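Local coordinates for protein putative hydrogenase (Pyrococcus furiosus, PDB 3LRX) that probably acts as an electron-transferring oxidoreductase with FAD and a [2Fe-2S] cluster, this chain being its ferredoxin reductase-like nucleotide-binding part, at residues L14-P19 / P138-L143; F23-A28 / S110-L115; E102-L107 / E130-Y135. All blocks are in the same frame, centred on the assembly; numbering follows the deposited sequence.

How the interactions relate
All three contacts are partly buried, and each touches the parallel sheet differently. Interaction 2 is the largest, burying 537 Å² against 243 and 246 Å²; it aligns strands 25-31 and 115-119 through backbone hydrogen bonds and packs an indole between two aliphatic chains. Interaction 1 lies at strand 139-141, outermost within this chain, where an irregular loop is joined to the strand end by one lysine hydrogen bond and neighbouring subunits approach. Interaction 3 joins helices 89-110 and 122-132 by valines on the inside and an arginine-tyrosine hydrogen bond on the outer side. It meets interaction 2 through L27, L107 and W113, and interaction 1 through V132 and M139; P138 and M139 pack on D114 and L115.

Interaction 1: L14-P19 / P138-L143; sequences LGTPVP and PMKVDL
T16 and D142 mark the closest backbone approach, their CA atoms 5.1 Å apart, where the irregular 14-19 segment passes the end of strand 139-141. T16 sets its CB toward the opposing backbone, and its side chain crosses that of D142 at about a right angle. Its CG2, anti to the backbone N, rests against the main chain, 3.5 Å from D142 CA. The same methyl lies 3.9 Å from K140 NZ, so it touches both the aspartate backbone and the end of the lysine. The hydroxyl of T16 has its polar partner in E37 on helix 34-48, which ties the loop to that helix as well.

K140 supplies the hydrogen bond of the contact: its NZ donates to P17 O at 3.1 Å. The C=O...N angle is 151° and the donor is tilted 17° from the carbonyl plane. The lysine chain leaves with CG anti to the backbone N (chi1 -165°) and bends at chi2 and chi4, which turns the ammonium toward the proline carbonyl. V18 CG2 flanks it, 4.1 Å from K140 NZ.

Strand 139-141 is the outermost strand, within this chain, of the parallel sheet, which has the strand order 3-2-1-4-5 seen in nucleotide-binding domains of ferredoxin reductase type. K140 shares backbone hydrogen bonds with V116 and M118 of the adjoining strand, so its side chain reaches the loop from a backbone that is itself anchored.

The D142 carboxylate turns away from the loop, and its OD1 is bonded to Q125 of helix 122-132. P17 CD lies 4.0 Å from O of the poorly ordered L143. Other subunits adjoin: V18 bonds through its backbone to a second, where P17 packs on P17, and D142 meets D142 of a third.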
ATOM      1  N   LEU A  14      -6.018  -3.541  12.701  1.00 36.18           N
ATOM      2  CA  LEU A  14      -7.425  -3.540  12.404  1.00 33.79           C
ATOM      3  C   LEU A  14      -7.798  -4.627  11.426  1.00 28.45           C
ATOM      4  O   LEU A  14      -6.945  -5.194  10.747  1.00 24.95           O
ATOM      5  CB  LEU A  14      -7.839  -2.172  11.861  1.00 36.09           C
ATOM      6  CG  LEU A  14      -7.461  -0.995  12.765  1.00 36.58           C
ATOM      7  CD1 LEU A  14      -7.808   0.291  12.061  1.00 40.31           C
ATOM      8  CD2 LEU A  14      -8.172  -1.096  14.107  1.00 31.29           C
ATOM      9  N   GLY A  15      -9.087  -4.927  11.371  1.00 28.91           N
ATOM     10  CA  GLY A  15      -9.548  -5.931  10.439  1.00 21.47           C
ATOM     11  C   GLY A  15      -9.243  -5.487   9.020  1.00 21.39           C
ATOM     12  O   GLY A  15      -8.859  -4.339   8.780  1.00 14.57           O
ATOM     13  N   THR A  16      -9.412  -6.409   8.079  1.00 23.32           N
ATOM     14  CA  THR A  16      -9.170  -6.144   6.666  1.00 22.48           C
ATOM     15  C   THR A  16     -10.026  -5.000   6.196  1.00 24.86           C
ATOM     16  O   THR A  16     -11.253  -5.106   6.180  1.00 33.93           O
ATOM     17  CB  THR A  16      -9.558  -7.328   5.786  1.00 24.75           C
ATOM     18  OG1 THR A  16      -8.872  -8.506   6.228  1.00 30.86           O
ATOM     19  CG2 THR A  16      -9.218  -7.028   4.324  1.00 27.20           C
ATOM     20  N   PRO A  17      -9.406  -3.885   5.807  1.00 24.96           N
ATOM     21  CA  PRO A  17     -10.190  -2.744   5.330  1.00 25.14           C
ATOM     22  C   PRO A  17     -10.767  -3.120   3.978  1.00 27.46           C
ATOM     23  O   PRO A  17     -10.050  -3.592   3.088  1.00 32.47           O
ATOM     24  CB  PRO A  17      -9.164  -1.620   5.258  1.00 23.21           C
ATOM     25  CG  PRO A  17      -7.891  -2.341   5.005  1.00 27.76           C
ATOM     26  CD  PRO A  17      -7.977  -3.555   5.880  1.00 28.08           C
ATOM     27  N   VAL A  18     -12.067  -2.931   3.825  1.00 26.50           N
ATOM     28  CA  VAL A  18     -12.695  -3.316   2.591  1.00 26.72           C
ATOM     29  C   VAL A  18     -13.696  -2.268   2.124  1.00 23.89           C
ATOM     30  O   VAL A  18     -14.280  -1.562   2.928  1.00 26.05           O
ATOM     31  CB  VAL A  18     -13.340  -4.720   2.786  1.00 27.77           C
ATOM     32  CG1 VAL A  18     -14.580  -4.602   3.623  1.00 26.64           C
ATOM     33  CG2 VAL A  18     -13.605  -5.370   1.450  1.00 34.59           C
ATOM     34  N   PRO A  19     -13.878  -2.133   0.800  1.00 24.51           N
ATOM     35  CA  PRO A  19     -14.814  -1.153   0.256  1.00 21.89           C
ATOM     36  C   PRO A  19     -16.261  -1.539   0.428  1.00 22.02           C
ATOM     37  O   PRO A  19     -16.621  -2.709   0.346  1.00 26.26           O
ATOM     38  CB  PRO A  19     -14.402  -1.068  -1.212  1.00 21.65           C
ATOM     39  CG  PRO A  19     -14.001  -2.464  -1.506  1.00 22.87           C
ATOM     40  CD  PRO A  19     -13.169  -2.823  -0.292  1.00 23.38           C
ATOM     41  N   PRO A 138     -13.580 -11.987  -9.866  1.00 34.08           N
ATOM     42  CA  PRO A 138     -12.571 -11.259  -9.091  1.00 37.06           C
ATOM     43  C   PRO A 138     -12.536 -11.707  -7.641  1.00 38.55           C
ATOM     44  O   PRO A 138     -13.519 -12.244  -7.130  1.00 42.74           O
ATOM     45  CB  PRO A 138     -13.014  -9.806  -9.231  1.00 37.40           C
ATOM     46  CG  PRO A 138     -14.524  -9.927  -9.296  1.00 42.23           C
ATOM     47  CD  PRO A 138     -14.708 -11.112 -10.232  1.00 39.91           C
HETATM   48  N   MSE A 139     -11.410 -11.493  -6.973  1.00 42.01           N
HETATM   49  CA  MSE A 139     -11.302 -11.891  -5.575  1.00 42.68           C
HETATM   50  C   MSE A 139     -10.457 -10.942  -4.747  1.00 40.09           C
HETATM   51  O   MSE A 139      -9.587 -10.252  -5.260  1.00 45.24           O
HETATM   52  CB  MSE A 139     -10.727 -13.297  -5.465  1.00 42.12           C
HETATM   53  CG  MSE A 139     -10.759 -13.853  -4.061  1.00 45.05           C
HETATM   54 SE   MSE A 139     -10.182 -15.646  -4.166  1.00 53.64          SE
HETATM   55  CE  MSE A 139      -8.919 -15.653  -2.710  1.00 41.39           C
ATOM     56  N   LYS A 140     -10.701 -10.922  -3.451  1.00 37.80           N
ATOM     57  CA  LYS A 140      -9.958 -10.037  -2.590  1.00 34.23           C
ATOM     58  C   LYS A 140      -9.589 -10.853  -1.368  1.00 31.17           C
ATOM     59  O   LYS A 140     -10.309 -11.769  -0.993  1.00 35.46           O
ATOM     60  CB  LYS A 140     -10.845  -8.835  -2.238  1.00 35.50           C
ATOM     61  CG  LYS A 140     -10.135  -7.622  -1.627  1.00 45.86           C
ATOM     62  CD  LYS A 140      -9.551  -7.917  -0.238  1.00 50.30           C
ATOM     63  CE  LYS A 140      -8.780  -6.728   0.383  1.00 48.80           C
ATOM     64  NZ  LYS A 140      -9.591  -5.516   0.758  1.00 41.01           N
ATOM     65  N   VAL A 141      -8.446 -10.543  -0.774  1.00 36.58           N
ATOM     66  CA  VAL A 141      -7.977 -11.247   0.412  1.00 38.46           C
ATOM     67  C   VAL A 141      -7.580 -10.239   1.501  1.00 45.97           C
ATOM     68  O   VAL A 141      -7.324  -9.060   1.229  1.00 48.27           O
ATOM     69  CB  VAL A 141      -6.763 -12.147   0.061  1.00 34.18           C
ATOM     70  CG1 VAL A 141      -6.070 -12.624   1.312  1.00 32.97           C
ATOM     71  CG2 VAL A 141      -7.222 -13.332  -0.747  1.00 27.39           C
ATOM     72  N   ASP A 142      -7.527 -10.715   2.738  1.00 49.35           N
ATOM     73  CA  ASP A 142      -7.163  -9.883   3.878  1.00 54.55           C
ATOM     74  C   ASP A 142      -5.770  -9.234   3.761  1.00 57.42           C
ATOM     75  O   ASP A 142      -4.905  -9.720   3.026  1.00 58.15           O
ATOM     76  CB  ASP A 142      -7.246 -10.722   5.163  1.00 55.26           C
ATOM     77  CG  ASP A 142      -6.263 -11.885   5.175  1.00 54.63           C
ATOM     78  OD1 ASP A 142      -6.298 -12.710   4.245  1.00 62.37           O
ATOM     79  OD2 ASP A 142      -5.454 -11.974   6.121  1.00 50.77           O
ATOM     80  N   LEU A 143      -5.581  -8.122   4.480  1.00 60.93           N
ATOM     81  CA  LEU A 143      -4.315  -7.366   4.520  1.00 62.69           C
ATOM     82  C   LEU A 143      -4.178  -6.527   5.821  1.00 62.82           C
ATOM     83  O   LEU A 143      -5.187  -6.320   6.538  1.00 58.28           O
ATOM     84  CB  LEU A 143      -4.192  -6.447   3.282  1.00 60.78           C
ATOM     85  CG  LEU A 143      -3.980  -7.093   1.895  1.00 60.48           C
ATOM     86  CD1 LEU A 143      -5.228  -6.935   1.044  1.00 56.13           C
ATOM     87  CD2 LEU A 143      -2.792  -6.440   1.190  1.00 58.73           C
TER

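Interaction 2: F23-A28 / S110-L115; sequences FGKILA and SEDWDL
K25 and W113 meet because the lysine sets CG anti to its backbone N (chi1 -164°) while the indole swings beside its own N (chi1 -55°). K25 CD then lies over one face of the six-membered ring, 4.0 Å from the W113 centroid. L27 CB takes the opposite face at 4.1 Å from that centroid, giving two CH-pi contacts around one ring. Bends at chi3 and chi4 carry the lysine ammonium on to a salt bridge with D51. W113 NE1 is held by L107 O.

The D114 carboxylate takes the K25 backbone N-H through the anti lone pair of OD2 (N to OD2 3.2 Å, N-H...O 164°). K25 O is gripped twice, by D114 N at 3.0 Å and by L115 N at 3.2 Å. L27 N continues the ladder with a bond to L115 O at 3.1 Å. L115 CD2 stands over the F23 ring, 3.6 Å from its centroid, and I26 lies side by side with L115, CG2 to CG 3.9 Å. The I26-L115 bridge is parallel and starts the pairing of strands 25-31 and 115-119, the first and fourth strands of the 3-2-1-4-5 sheet, the order found in ferredoxin reductase-type nucleotide-binding domains.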
ATOM      1  N   PHE A  23     -21.390  -4.894  -4.932  1.00 31.57           N
ATOM      2  CA  PHE A  23     -20.730  -5.727  -5.913  1.00 32.21           C
ATOM      3  C   PHE A  23     -21.756  -6.665  -6.537  1.00 34.44           C
ATOM      4  O   PHE A  23     -21.665  -6.999  -7.720  1.00 33.05           O
ATOM      5  CB  PHE A  23     -19.612  -6.544  -5.271  1.00 31.21           C
ATOM      6  CG  PHE A  23     -18.524  -5.715  -4.660  1.00 30.85           C
ATOM      7  CD1 PHE A  23     -18.693  -5.140  -3.404  1.00 33.72           C
ATOM      8  CD2 PHE A  23     -17.322  -5.518  -5.338  1.00 26.69           C
ATOM      9  CE1 PHE A  23     -17.677  -4.378  -2.827  1.00 37.93           C
ATOM     10  CE2 PHE A  23     -16.299  -4.761  -4.778  1.00 29.86           C
ATOM     11  CZ  PHE A  23     -16.474  -4.187  -3.518  1.00 38.77           C
ATOM     12  N   GLY A  24     -22.739  -7.067  -5.736  1.00 30.48           N
ATOM     13  CA  GLY A  24     -23.772  -7.967  -6.213  1.00 31.39           C
ATOM     14  C   GLY A  24     -23.776  -9.226  -5.369  1.00 35.21           C
ATOM     15  O   GLY A  24     -23.981  -9.157  -4.160  1.00 40.02           O
ATOM     16  N   LYS A  25     -23.548 -10.379  -5.991  1.00 32.59           N
ATOM     17  CA  LYS A  25     -23.512 -11.635  -5.250  1.00 34.10           C
ATOM     18  C   LYS A  25     -22.070 -11.874  -4.799  1.00 29.91           C
ATOM     19  O   LYS A  25     -21.161 -11.987  -5.622  1.00 27.16           O
ATOM     20  CB  LYS A  25     -24.000 -12.787  -6.134  1.00 38.02           C
ATOM     21  CG  LYS A  25     -24.369 -14.043  -5.362  1.00 49.66           C
ATOM     22  CD  LYS A  25     -24.718 -15.202  -6.289  1.00 57.01           C
ATOM     23  CE  LYS A  25     -25.875 -14.858  -7.201  1.00 60.10           C
ATOM     24  NZ  LYS A  25     -27.084 -14.521  -6.406  1.00 66.05           N
ATOM     25  N   ILE A  26     -21.874 -11.945  -3.486  1.00 30.83           N
ATOM     26  CA  ILE A  26     -20.546 -12.137  -2.901  1.00 28.29           C
ATOM     27  C   ILE A  26     -20.438 -13.413  -2.075  1.00 29.68           C
ATOM     28  O   ILE A  26     -21.341 -13.749  -1.306  1.00 31.35           O
ATOM     29  CB  ILE A  26     -20.173 -10.965  -1.947  1.00 32.00           C
ATOM     30  CG1 ILE A  26     -20.387  -9.616  -2.631  1.00 34.55           C
ATOM     31  CG2 ILE A  26     -18.717 -11.081  -1.511  1.00 32.58           C
ATOM     32  CD1 ILE A  26     -20.213  -8.447  -1.696  1.00 28.59           C
ATOM     33  N   LEU A  27     -19.315 -14.109  -2.225  1.00 26.57           N
ATOM     34  CA  LEU A  27     -19.056 -15.325  -1.473  1.00 24.25           C
ATOM     35  C   LEU A  27     -17.977 -15.017  -0.432  1.00 26.37           C
ATOM     36  O   LEU A  27     -16.791 -14.941  -0.759  1.00 27.20           O
ATOM     37  CB  LEU A  27     -18.564 -16.423  -2.408  1.00 27.46           C
ATOM     38  CG  LEU A  27     -18.086 -17.702  -1.719  1.00 28.76           C
ATOM     39  CD1 LEU A  27     -19.227 -18.300  -0.911  1.00 26.16           C
ATOM     40  CD2 LEU A  27     -17.598 -18.683  -2.766  1.00 26.89           C
ATOM     41  N   ALA A  28     -18.396 -14.819   0.814  1.00 22.83           N
ATOM     42  CA  ALA A  28     -17.465 -14.507   1.894  1.00 18.89           C
ATOM     43  C   ALA A  28     -16.999 -15.802   2.530  1.00 21.72           C
ATOM     44  O   ALA A  28     -17.760 -16.459   3.241  1.00 22.98           O
ATOM     45  CB  ALA A  28     -18.144 -13.631   2.930  1.00 16.13           C
ATOM     46  N   SER A 110     -22.160 -24.160  -9.845  1.00 41.98           N
ATOM     47  CA  SER A 110     -23.598 -24.043  -9.875  1.00 42.19           C
ATOM     48  C   SER A 110     -24.098 -22.658 -10.241  1.00 43.11           C
ATOM     49  O   SER A 110     -24.601 -22.439 -11.342  1.00 44.24           O
ATOM     50  CB  SER A 110     -24.159 -24.437  -8.518  1.00 41.22           C
ATOM     51  OG  SER A 110     -25.535 -24.120  -8.448  1.00 51.88           O
ATOM     52  N   GLU A 111     -23.960 -21.729  -9.300  1.00 44.44           N
ATOM     53  CA  GLU A 111     -24.411 -20.350  -9.472  1.00 42.92           C
ATOM     54  C   GLU A 111     -23.315 -19.368  -9.887  1.00 38.39           C
ATOM     55  O   GLU A 111     -22.135 -19.687  -9.840  1.00 36.01           O
ATOM     56  CB  GLU A 111     -25.077 -19.890  -8.172  1.00 50.86           C
ATOM     57  CG  GLU A 111     -24.396 -20.441  -6.915  1.00 57.37           C
ATOM     58  CD  GLU A 111     -25.291 -20.419  -5.680  1.00 58.52           C
ATOM     59  OE1 GLU A 111     -25.597 -19.316  -5.172  1.00 57.93           O
ATOM     60  OE2 GLU A 111     -25.688 -21.514  -5.221  1.00 58.90           O
ATOM     61  N   ASP A 112     -23.738 -18.176 -10.299  1.00 40.40           N
ATOM     62  CA  ASP A 112     -22.844 -17.111 -10.741  1.00 46.15           C
ATOM     63  C   ASP A 112     -22.449 -16.225  -9.572  1.00 46.60           C
ATOM     64  O   ASP A 112     -23.184 -16.104  -8.588  1.00 48.49           O
ATOM     65  CB  ASP A 112     -23.536 -16.243 -11.794  1.00 54.53           C
ATOM     66  CG  ASP A 112     -24.666 -15.394 -11.203  1.00 64.72           C
ATOM     67  OD1 ASP A 112     -25.473 -15.941 -10.405  1.00 69.39           O
ATOM     68  OD2 ASP A 112     -24.755 -14.183 -11.537  1.00 66.84           O
ATOM     69  N   TRP A 113     -21.295 -15.581  -9.698  1.00 45.37           N
ATOM     70  CA  TRP A 113     -20.812 -14.714  -8.644  1.00 39.44           C
ATOM     71  C   TRP A 113     -20.117 -13.486  -9.192  1.00 37.72           C
ATOM     72  O   TRP A 113     -19.397 -13.557 -10.188  1.00 38.37           O
ATOM     73  CB  TRP A 113     -19.847 -15.480  -7.755  1.00 39.22           C
ATOM     74  CG  TRP A 113     -20.409 -16.724  -7.198  1.00 38.45           C
ATOM     75  CD1 TRP A 113     -20.367 -17.973  -7.757  1.00 39.86           C
ATOM     76  CD2 TRP A 113     -21.065 -16.867  -5.940  1.00 43.04           C
ATOM     77  NE1 TRP A 113     -20.950 -18.890  -6.914  1.00 40.06           N
ATOM     78  CE2 TRP A 113     -21.387 -18.237  -5.790  1.00 41.63           C
ATOM     79  CE3 TRP A 113     -21.411 -15.971  -4.918  1.00 42.65           C
ATOM     80  CZ2 TRP A 113     -22.038 -18.731  -4.658  1.00 37.52           C
ATOM     81  CZ3 TRP A 113     -22.060 -16.464  -3.791  1.00 38.13           C
ATOM     82  CH2 TRP A 113     -22.364 -17.832  -3.672  1.00 38.04           C
ATOM     83  N   ASP A 114     -20.334 -12.360  -8.521  1.00 41.27           N
ATOM     84  CA  ASP A 114     -19.729 -11.086  -8.904  1.00 35.90           C
ATOM     85  C   ASP A 114     -18.420 -10.867  -8.159  1.00 36.98           C
ATOM     86  O   ASP A 114     -17.513 -10.215  -8.682  1.00 42.73           O
ATOM     87  CB  ASP A 114     -20.664  -9.911  -8.586  1.00 39.21           C
ATOM     88  CG  ASP A 114     -21.825  -9.789  -9.558  1.00 39.51           C
ATOM     89  OD1 ASP A 114     -21.573  -9.680 -10.776  1.00 47.04           O
ATOM     90  OD2 ASP A 114     -22.988  -9.779  -9.102  1.00 39.48           O
ATOM     91  N   LEU A 115     -18.322 -11.388  -6.934  1.00 30.27           N
ATOM     92  CA  LEU A 115     -17.107 -11.219  -6.126  1.00 30.68           C
ATOM     93  C   LEU A 115     -16.880 -12.301  -5.083  1.00 30.87           C
ATOM     94  O   LEU A 115     -17.815 -12.947  -4.640  1.00 35.79           O
ATOM     95  CB  LEU A 115     -17.135  -9.871  -5.411  1.00 26.98           C
ATOM     96  CG  LEU A 115     -16.203  -9.702  -4.203  1.00 22.33           C
ATOM     97  CD1 LEU A 115     -14.743  -9.742  -4.626  1.00 15.26           C
ATOM     98  CD2 LEU A 115     -16.503  -8.364  -3.538  1.00 21.02           C
TER

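Interaction 3: E102-L107 / E130-Y135; sequences EKVREL and EVVKEY
R105 and Y135 make the polar link: R105 NH1 donates to Y135 OH at 2.7 Å, with an N-H...O angle of 163°. The arginine chain bends at chi2 and chi3 to bring its end across to the other helix. The hydroxyl lies near the guanidinium plane, 10° out of it, so the bond uses an in-plane N-H. The two flat groups are not stacked, since their planes stand 55° apart and NH1 meets the tyrosine at the edge of its ring. V131 CG1 takes one face of the guanidinium, 4.1 Å from R105 CZ and over the centre of the group. E134 CG comes to its edge, 4.0 Å from R105 NH1.

On the inner side, V104 CG1 touches two methyls, 4.2 Å from V131 CG1 and 4.2 Å from V132 CG2. The backbones are closest at R105 and V131, with their CA atoms 6.9 Å apart.

Helix 89-110 leads into strand 115-119, and helix 122-132 connects that strand to 139-141, so the contact joins successive helical crossovers of the parallel alpha/beta fold. V104 also packs on I29 of strand 25-31, which places V104 between the helix pair and the sheet.

Farther out, the Y135 side chain packs against L108 and E109 of helix 89-110, and Y135 N is bonded to V132 O. V131 also touches K101, one turn before R105 on helix 89-110.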
ATOM      1  N   GLU A 102     -13.266 -28.049  -2.804  1.00 27.25           N
ATOM      2  CA  GLU A 102     -14.479 -28.750  -3.216  1.00 29.30           C
ATOM      3  C   GLU A 102     -15.701 -27.859  -3.199  1.00 30.23           C
ATOM      4  O   GLU A 102     -16.335 -27.646  -4.231  1.00 26.74           O
ATOM      5  CB  GLU A 102     -14.740 -29.933  -2.292  1.00 36.99           C
ATOM      6  CG  GLU A 102     -14.215 -31.265  -2.780  1.00 35.67           C
ATOM      7  CD  GLU A 102     -14.341 -32.324  -1.708  1.00 39.87           C
ATOM      8  OE1 GLU A 102     -15.390 -32.348  -1.011  1.00 37.91           O
ATOM      9  OE2 GLU A 102     -13.396 -33.133  -1.562  1.00 40.46           O
ATOM     10  N   LYS A 103     -16.038 -27.352  -2.015  1.00 29.90           N
ATOM     11  CA  LYS A 103     -17.205 -26.500  -1.865  1.00 23.64           C
ATOM     12  C   LYS A 103     -17.127 -25.243  -2.742  1.00 23.09           C
ATOM     13  O   LYS A 103     -18.117 -24.869  -3.355  1.00 24.34           O
ATOM     14  CB  LYS A 103     -17.375 -26.117  -0.396  1.00 29.17           C
ATOM     15  CG  LYS A 103     -18.759 -26.406   0.170  1.00 35.23           C
ATOM     16  CD  LYS A 103     -19.868 -25.737  -0.640  1.00 34.66           C
ATOM     17  CE  LYS A 103     -21.245 -26.010  -0.019  1.00 33.39           C
ATOM     18  NZ  LYS A 103     -21.465 -27.479   0.170  1.00 37.24           N
ATOM     19  N   VAL A 104     -15.961 -24.599  -2.814  1.00 22.75           N
ATOM     20  CA  VAL A 104     -15.812 -23.384  -3.619  1.00 22.78           C
ATOM     21  C   VAL A 104     -16.069 -23.697  -5.090  1.00 24.88           C
ATOM     22  O   VAL A 104     -16.734 -22.941  -5.798  1.00 21.31           O
ATOM     23  CB  VAL A 104     -14.401 -22.769  -3.427  1.00 23.97           C
ATOM     24  CG1 VAL A 104     -14.091 -21.741  -4.511  1.00 20.84           C
ATOM     25  CG2 VAL A 104     -14.328 -22.111  -2.071  1.00 25.77           C
ATOM     26  N   ARG A 105     -15.526 -24.821  -5.541  1.00 25.81           N
ATOM     27  CA  ARG A 105     -15.722 -25.283  -6.906  1.00 30.66           C
ATOM     28  C   ARG A 105     -17.219 -25.567  -7.074  1.00 32.35           C
ATOM     29  O   ARG A 105     -17.851 -25.073  -7.995  1.00 37.20           O
ATOM     30  CB  ARG A 105     -14.933 -26.577  -7.132  1.00 30.92           C
ATOM     31  CG  ARG A 105     -15.369 -27.384  -8.350  1.00 24.58           C
ATOM     32  CD  ARG A 105     -14.653 -26.896  -9.596  1.00 33.51           C
ATOM     33  NE  ARG A 105     -13.207 -27.172  -9.528  1.00 29.18           N
ATOM     34  CZ  ARG A 105     -12.290 -26.500 -10.213  1.00 24.19           C
ATOM     35  NH1 ARG A 105     -12.654 -25.508 -11.021  1.00 14.91           N
ATOM     36  NH2 ARG A 105     -11.016 -26.826 -10.086  1.00 15.57           N
ATOM     37  N   GLU A 106     -17.774 -26.366  -6.168  1.00 32.56           N
ATOM     38  CA  GLU A 106     -19.186 -26.722  -6.218  1.00 33.98           C
ATOM     39  C   GLU A 106     -20.101 -25.508  -6.313  1.00 36.04           C
ATOM     40  O   GLU A 106     -21.125 -25.550  -7.000  1.00 38.02           O
ATOM     41  CB  GLU A 106     -19.582 -27.515  -4.977  1.00 33.49           C
ATOM     42  CG  GLU A 106     -20.987 -28.092  -5.067  1.00 43.88           C
ATOM     43  CD  GLU A 106     -21.663 -28.234  -3.721  1.00 47.41           C
ATOM     44  OE1 GLU A 106     -22.652 -28.997  -3.627  1.00 46.83           O
ATOM     45  OE2 GLU A 106     -21.216 -27.570  -2.762  1.00 50.86           O
ATOM     46  N   LEU A 107     -19.734 -24.441  -5.606  1.00 33.65           N
ATOM     47  CA  LEU A 107     -20.505 -23.202  -5.584  1.00 29.82           C
ATOM     48  C   LEU A 107     -20.323 -22.400  -6.886  1.00 30.53           C
ATOM     49  O   LEU A 107     -21.298 -21.978  -7.512  1.00 28.97           O
ATOM     50  CB  LEU A 107     -20.095 -22.358  -4.360  1.00 25.09           C
ATOM     51  CG  LEU A 107     -21.075 -22.290  -3.177  1.00 26.83           C
ATOM     52  CD1 LEU A 107     -21.758 -23.624  -2.990  1.00 24.80           C
ATOM     53  CD2 LEU A 107     -20.340 -21.875  -1.899  1.00 20.77           C
ATOM     54  N   GLU A 130      -6.517 -19.948  -6.902  1.00 26.28           N
ATOM     55  CA  GLU A 130      -6.257 -20.621  -8.157  1.00 28.72           C
ATOM     56  C   GLU A 130      -7.534 -21.222  -8.740  1.00 31.68           C
ATOM     57  O   GLU A 130      -7.691 -21.299  -9.957  1.00 38.58           O
ATOM     58  CB  GLU A 130      -5.184 -21.703  -7.987  1.00 28.67           C
ATOM     59  CG  GLU A 130      -3.723 -21.197  -7.874  1.00 36.19           C
ATOM     60  CD  GLU A 130      -3.263 -20.290  -9.032  1.00 42.54           C
ATOM     61  OE1 GLU A 130      -3.687 -20.491 -10.198  1.00 46.06           O
ATOM     62  OE2 GLU A 130      -2.449 -19.375  -8.773  1.00 45.58           O
ATOM     63  N   VAL A 131      -8.448 -21.639  -7.874  1.00 28.11           N
ATOM     64  CA  VAL A 131      -9.708 -22.207  -8.326  1.00 28.99           C
ATOM     65  C   VAL A 131     -10.618 -21.085  -8.779  1.00 33.88           C
ATOM     66  O   VAL A 131     -11.186 -21.120  -9.870  1.00 35.77           O
ATOM     67  CB  VAL A 131     -10.411 -22.953  -7.199  1.00 25.08           C
ATOM     68  CG1 VAL A 131     -11.799 -23.390  -7.648  1.00 24.23           C
ATOM     69  CG2 VAL A 131      -9.579 -24.141  -6.796  1.00 20.11           C
ATOM     70  N   VAL A 132     -10.746 -20.076  -7.930  1.00 37.39           N
ATOM     71  CA  VAL A 132     -11.602 -18.951  -8.249  1.00 36.81           C
ATOM     72  C   VAL A 132     -11.240 -18.333  -9.582  1.00 37.16           C
ATOM     73  O   VAL A 132     -12.110 -18.106 -10.420  1.00 41.24           O
ATOM     74  CB  VAL A 132     -11.519 -17.846  -7.195  1.00 32.53           C
ATOM     75  CG1 VAL A 132     -12.464 -16.730  -7.566  1.00 28.27           C
ATOM     76  CG2 VAL A 132     -11.866 -18.401  -5.829  1.00 37.13           C
ATOM     77  N   LYS A 133      -9.955 -18.070  -9.781  1.00 37.56           N
ATOM     78  CA  LYS A 133      -9.502 -17.445 -11.019  1.00 38.18           C
ATOM     79  C   LYS A 133      -9.935 -18.256 -12.245  1.00 37.08           C
ATOM     80  O   LYS A 133      -9.889 -17.763 -13.369  1.00 37.82           O
ATOM     81  CB  LYS A 133      -7.976 -17.266 -10.988  1.00 36.68           C
ATOM     82  CG  LYS A 133      -7.451 -16.199 -11.938  1.00 35.51           C
ATOM     83  CD  LYS A 133      -5.968 -15.918 -11.720  1.00 39.55           C
ATOM     84  CE  LYS A 133      -5.106 -17.165 -11.901  1.00 44.02           C
ATOM     85  NZ  LYS A 133      -3.645 -16.894 -11.709  1.00 47.16           N
ATOM     86  N   GLU A 134     -10.374 -19.490 -12.025  1.00 36.73           N
ATOM     87  CA  GLU A 134     -10.804 -20.335 -13.125  1.00 39.00           C
ATOM     88  C   GLU A 134     -12.169 -19.896 -13.642  1.00 37.69           C
ATOM     89  O   GLU A 134     -12.474 -20.076 -14.815  1.00 38.50           O
ATOM     90  CB  GLU A 134     -10.842 -21.804 -12.677  1.00 43.99           C
ATOM     91  CG  GLU A 134     -11.440 -22.779 -13.692  1.00 57.88           C
ATOM     92  CD  GLU A 134     -10.705 -22.790 -15.028  1.00 70.06           C
ATOM     93  OE1 GLU A 134     -11.197 -23.446 -15.986  1.00 67.92           O
ATOM     94  OE2 GLU A 134      -9.632 -22.143 -15.122  1.00 79.20           O
ATOM     95  N   TYR A 135     -12.988 -19.303 -12.778  1.00 36.80           N
ATOM     96  CA  TYR A 135     -14.321 -18.866 -13.194  1.00 36.53           C
ATOM     97  C   TYR A 135     -14.478 -17.364 -13.423  1.00 36.78           C
ATOM     98  O   TYR A 135     -15.552 -16.799 -13.184  1.00 38.82           O
ATOM     99  CB  TYR A 135     -15.372 -19.339 -12.188  1.00 32.85           C
ATOM    100  CG  TYR A 135     -15.375 -20.834 -12.012  1.00 35.86           C
ATOM    101  CD1 TYR A 135     -14.395 -21.462 -11.245  1.00 36.54           C
ATOM    102  CD2 TYR A 135     -16.312 -21.631 -12.673  1.00 40.15           C
ATOM    103  CE1 TYR A 135     -14.337 -22.848 -11.146  1.00 39.66           C
ATOM    104  CE2 TYR A 135     -16.265 -23.024 -12.583  1.00 39.93           C
ATOM    105  CZ  TYR A 135     -15.273 -23.624 -11.822  1.00 42.07           C
ATOM    106  OH  TYR A 135     -15.196 -25.000 -11.754  1.00 49.18           O
TER